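Local coordinates for hypothetical protein MJ1247 (Methanocaldococcus jannaschii, PDB 1JEO) that catalyses the interconversion of D-arabino-hex-3-ulose 6-phosphate and fructose 6-phosphate, a step on the route to ribose 5-phosphate, at residues L33-R36 against I37-K41; I158-I161 against M162-L165. All coordinates share one frame; numbering follows the deposited sequence.

Interaction 1 of 2, residues L33-R36 against I37-K41; sequences LIDR and IIKAK
Asp-35 and Lys-39 form an i to i+4 salt bridge on the outward side of the helix, with Asp-35 OD2 3.3 Å from Lys-39 NZ, long enough that the hydrogen bond within it is weak. The lysine chain is extended beyond CG, and its methylenes run past Asp-35 O before Lys-39 CE reaches the carboxylate, 3.6 Å from Asp-35 OD1. Asp-35 keeps CG trans to its own nitrogen (chi1 -164°), which lets so short an acid reach forward to the amine. A leucine in place of Asp-35 would probably leave the Lys-39 ammonium without its mate here and the lysine chain freer to swing into solvent.

Apolar pairs one turn apart stack along the helix: Leu-33 with Ile-37 on the buried face, Ile-34 with Ile-38 where that face runs out to the surface. CD1 of Leu-33 is 3.9 Å from CD1 of Ile-37, and CG2 of Ile-34 is 3.8 Å from CD1 of Ile-38. The branched, wholly apolar chains of Leu-33 and Ile-37 pack against Ile-87 and Phe-67 respectively, and bury no polar side-chain atom. The Arg-36 guanidinium forms a salt bridge with Asp-127 through NH1, while its NE bonds Ser-32.

Backbone bonds follow the same spacing: Ile-37 N to Leu-33 O and Lys-39 N to Asp-35 O are sound, but Ala-40 N to Arg-36 O, 3.1 Å, is weak with an N-H...O angle of 127°. Ala-40 then leaves helical geometry. This is the C-terminal end of an amphipathic helix, packed on the parallel sheet of the SIS alpha/beta fold and leading into strand 43-46.

Interaction 2 of 2, residues I158-I161 against M162-L165; sequences IAEI and MKRL
Met-162 turns its methyl group back onto Ile-158, Met-162 CE lying 3.6 Å from Ile-158 CG2. The bend at its third torsion (chi3 -89°) folds the methyl toward the isoleucine, and the flexible thioether suits a place at the edge of the apolar face, where Leu-65 also touches it. Met-162 N bonds Ile-158 O at 3.0 Å.

Lys-163 comes next, its chain extended over Ala-159 O. Lys-163 NZ meets Glu-160 OE2 at 2.9 Å, on the syn side of the carboxylate and 25° out of its plane, a salt bridge spanning three residues. Glu-160 bends at chi2 to bring the acid round to it.

Arg-164 lays CG 3.3 Å from Glu-160 O, and its guanidinium pairs with Asp-31; Glu-160 OE1 is 4.3 Å from Arg-164 NH2, beyond a salt bridge.

Leu-165 closes the segment, with Leu-165 CD1 3.9 Å from Ile-161 CG2 as the two side chains lie alongside each other. Its nitrogen still bonds Ile-161 O, although the residue itself has left helical torsions. Lys-163 probably does most to stabilise the negative charge of Glu-160, while Arg-164, paired with Asp-31, may add a weaker long-range contribution.

In the fold
Interactions 1 and 2 lie at the C-terminal ends of helices 24-39 and 144-164, which pack against each other. Ile-34 meets Glu-160 and Arg-164, with Ile-34 CD1 3.8 Å from Glu-160 CB, and Ile-37 meets Ile-161. Each contact is partly buried, with Leu-33, Ile-34 and Ile-37, and Ile-158 and Ile-161, buried, and the acid-lysine pairs toward the surface. They differ in what lies beneath: Leu-33 and Ile-37 of interaction 1 rest on strand 85-89, whereas Ile-158 and Ile-161 of interaction 2 face helix 49-64. The acid-lysine spacing is four residues in interaction 1 and three in interaction 2, and the latter bridge is the shorter. Both lie away from the annotated substrate sites.

Interaction 1 of 2, residues L33-R36 against I37-K41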
loop_
_atom_site.group_PDB
_atom_site.type_symbol
_atom_site.label_atom_id
_atom_site.label_comp_id
_atom_site.label_asym_id
_atom_site.label_seq_id
_atom_site.Cartn_x
_atom_site.Cartn_y
_atom_site.Cartn_z
ATOM N N LEU A 33 1.483 -9.542 -3.715
ATOM C CA LEU A 33 1.871 -8.125 -3.626
ATOM C C LEU A 33 3.392 -7.979 -3.757
ATOM O O LEU A 33 3.866 -7.175 -4.558
ATOM C CB LEU A 33 1.380 -7.500 -2.300
ATOM C CG LEU A 33 1.842 -6.101 -1.820
ATOM C CD1 LEU A 33 1.459 -5.000 -2.788
ATOM C CD2 LEU A 33 1.249 -5.806 -0.456
ATOM N N ILE A 34 4.125 -8.824 -3.030
ATOM C CA ILE A 34 5.590 -8.843 -3.025
ATOM C C ILE A 34 6.166 -9.284 -4.380
ATOM O O ILE A 34 7.125 -8.682 -4.867
ATOM C CB ILE A 34 6.119 -9.738 -1.854
ATOM C CG1 ILE A 34 5.746 -9.090 -0.515
ATOM C CG2 ILE A 34 7.640 -9.946 -1.934
ATOM C CD1 ILE A 34 5.922 -9.986 0.675
ATOM N N ASP A 35 5.537 -10.285 -4.999
ATOM C CA ASP A 35 5.961 -10.813 -6.301
ATOM C C ASP A 35 5.834 -9.748 -7.400
ATOM O O ASP A 35 6.755 -9.567 -8.202
ATOM C CB ASP A 35 5.140 -12.062 -6.658
ATOM C CG ASP A 35 5.760 -12.878 -7.782
ATOM O OD1 ASP A 35 6.983 -13.133 -7.743
ATOM O OD2 ASP A 35 5.016 -13.269 -8.706
ATOM N N ARG A 36 4.725 -9.002 -7.365
ATOM C CA ARG A 36 4.446 -7.924 -8.322
ATOM C C ARG A 36 5.390 -6.734 -8.149
ATOM O O ARG A 36 5.754 -6.095 -9.134
ATOM C CB ARG A 36 2.996 -7.457 -8.200
ATOM C CG ARG A 36 1.989 -8.465 -8.701
ATOM C CD ARG A 36 0.585 -8.034 -8.342
ATOM N NE ARG A 36 -0.388 -9.107 -8.524
ATOM C CZ ARG A 36 -1.247 -9.189 -9.537
ATOM N NH1 ARG A 36 -1.272 -8.261 -10.484
ATOM N NH2 ARG A 36 -2.085 -10.211 -9.601
ATOM N N ILE A 37 5.805 -6.475 -6.903
ATOM C CA ILE A 37 6.738 -5.385 -6.565
ATOM C C ILE A 37 8.149 -5.691 -7.105
ATOM O O ILE A 37 8.801 -4.810 -7.678
ATOM C CB ILE A 37 6.749 -5.105 -5.008
ATOM C CG1 ILE A 37 5.494 -4.311 -4.612
ATOM C CG2 ILE A 37 8.017 -4.346 -4.560
ATOM C CD1 ILE A 37 5.296 -4.136 -3.102
ATOM N N ILE A 38 8.575 -6.951 -6.976
ATOM C CA ILE A 38 9.891 -7.407 -7.446
ATOM C C ILE A 38 9.967 -7.511 -8.984
ATOM O O ILE A 38 11.005 -7.198 -9.585
ATOM C CB ILE A 38 10.287 -8.758 -6.740
ATOM C CG1 ILE A 38 10.502 -8.504 -5.240
ATOM C CG2 ILE A 38 11.565 -9.375 -7.342
ATOM C CD1 ILE A 38 10.597 -9.759 -4.387
ATOM N N LYS A 39 8.848 -7.876 -9.608
ATOM C CA LYS A 39 8.773 -8.031 -11.061
ATOM C C LYS A 39 8.499 -6.749 -11.844
ATOM O O LYS A 39 8.751 -6.698 -13.051
ATOM C CB LYS A 39 7.744 -9.102 -11.437
ATOM C CG LYS A 39 8.202 -10.524 -11.153
ATOM C CD LYS A 39 7.122 -11.524 -11.514
ATOM C CE LYS A 39 7.605 -12.951 -11.334
ATOM N NZ LYS A 39 6.511 -13.927 -11.604
ATOM N N ALA A 40 8.002 -5.717 -11.164
ATOM C CA ALA A 40 7.698 -4.437 -11.811
ATOM C C ALA A 40 8.941 -3.632 -12.172
ATOM O O ALA A 40 9.973 -3.742 -11.506
ATOM C CB ALA A 40 6.791 -3.602 -10.931
ATOM N N LYS A 41 8.832 -2.843 -13.243
ATOM C CA LYS A 41 9.916 -1.978 -13.703
ATOM C C LYS A 41 9.898 -0.743 -12.789
ATOM O O LYS A 41 10.897 -0.428 -12.143
ATOM C CB LYS A 41 9.696 -1.584 -15.174
ATOM C CG LYS A 41 10.902 -0.961 -15.881
ATOM C CD LYS A 41 11.992 -1.984 -16.184
ATOM C CE LYS A 41 13.191 -1.331 -16.863
ATOM N NZ LYS A 41 14.282 -2.307 -17.150
#

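Interaction 2 of 2, residues I158-I161 against M162-L165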
loop_
_atom_site.group_PDB
_atom_site.type_symbol
_atom_site.label_atom_id
_atom_site.label_comp_id
_atom_site.label_asym_id
_atom_site.label_seq_id
_atom_site.Cartn_x
_atom_site.Cartn_y
_atom_site.Cartn_z
ATOM N N ILE A 158 7.377 -4.302 3.831
ATOM C CA ILE A 158 8.774 -3.877 3.698
ATOM C C ILE A 158 9.663 -4.854 4.479
ATOM O O ILE A 158 10.693 -5.291 3.965
ATOM C CB ILE A 158 8.975 -2.416 4.212
ATOM C CG1 ILE A 158 8.232 -1.425 3.301
ATOM C CG2 ILE A 158 10.462 -2.058 4.310
ATOM C CD1 ILE A 158 8.733 -1.379 1.844
ATOM N N ALA A 159 9.208 -5.246 5.673
ATOM C CA ALA A 159 9.926 -6.194 6.537
ATOM C C ALA A 159 10.111 -7.530 5.825
ATOM O O ALA A 159 11.208 -8.090 5.830
ATOM C CB ALA A 159 9.176 -6.399 7.851
ATOM N N GLU A 160 9.053 -7.982 5.148
ATOM C CA GLU A 160 9.086 -9.233 4.404
ATOM C C GLU A 160 9.925 -9.158 3.127
ATOM O O GLU A 160 10.520 -10.162 2.732
ATOM C CB GLU A 160 7.672 -9.731 4.088
ATOM C CG GLU A 160 6.858 -10.172 5.305
ATOM C CD GLU A 160 7.497 -11.314 6.083
ATOM O OE1 GLU A 160 7.785 -12.365 5.477
ATOM O OE2 GLU A 160 7.712 -11.152 7.305
ATOM N N ILE A 161 9.993 -7.977 2.497
ATOM C CA ILE A 161 10.800 -7.798 1.278
ATOM C C ILE A 161 12.291 -7.859 1.641
ATOM O O ILE A 161 13.081 -8.464 0.915
ATOM C CB ILE A 161 10.461 -6.468 0.508
ATOM C CG1 ILE A 161 9.044 -6.542 -0.072
ATOM C CG2 ILE A 161 11.446 -6.237 -0.657
ATOM C CD1 ILE A 161 8.512 -5.222 -0.655
ATOM N N MET A 162 12.645 -7.287 2.794
ATOM C CA MET A 162 14.027 -7.278 3.288
ATOM C C MET A 162 14.516 -8.683 3.661
ATOM O O MET A 162 15.678 -9.012 3.432
ATOM C CB MET A 162 14.174 -6.349 4.495
ATOM C CG MET A 162 14.031 -4.871 4.193
ATOM S SD MET A 162 14.449 -3.816 5.606
ATOM C CE MET A 162 13.003 -3.709 6.321
ATOM N N LYS A 163 13.608 -9.504 4.198
ATOM C CA LYS A 163 13.888 -10.893 4.595
ATOM C C LYS A 163 14.141 -11.798 3.391
ATOM O O LYS A 163 15.068 -12.611 3.405
ATOM C CB LYS A 163 12.706 -11.488 5.365
ATOM C CG LYS A 163 12.501 -10.990 6.766
ATOM C CD LYS A 163 11.256 -11.632 7.347
ATOM C CE LYS A 163 11.017 -11.199 8.764
ATOM N NZ LYS A 163 9.725 -11.710 9.293
ATOM N N ARG A 164 13.306 -11.649 2.362
ATOM C CA ARG A 164 13.391 -12.454 1.140
ATOM C C ARG A 164 14.553 -12.107 0.221
ATOM O O ARG A 164 15.064 -12.976 -0.489
ATOM C CB ARG A 164 12.073 -12.382 0.363
ATOM C CG ARG A 164 10.906 -13.005 1.102
ATOM C CD ARG A 164 9.595 -12.759 0.390
ATOM N NE ARG A 164 8.458 -13.098 1.242
ATOM C CZ ARG A 164 7.271 -13.503 0.799
ATOM N NH1 ARG A 164 7.042 -13.637 -0.502
ATOM N NH2 ARG A 164 6.297 -13.747 1.665
ATOM N N LEU A 165 14.968 -10.843 0.242
ATOM C CA LEU A 165 16.071 -10.381 -0.597
ATOM C C LEU A 165 17.388 -10.178 0.164
ATOM O O LEU A 165 18.374 -9.710 -0.416
ATOM C CB LEU A 165 15.671 -9.103 -1.354
ATOM C CG LEU A 165 14.456 -9.124 -2.293
ATOM C CD1 LEU A 165 14.280 -7.744 -2.925
ATOM C CD2 LEU A 165 14.608 -10.200 -3.374
#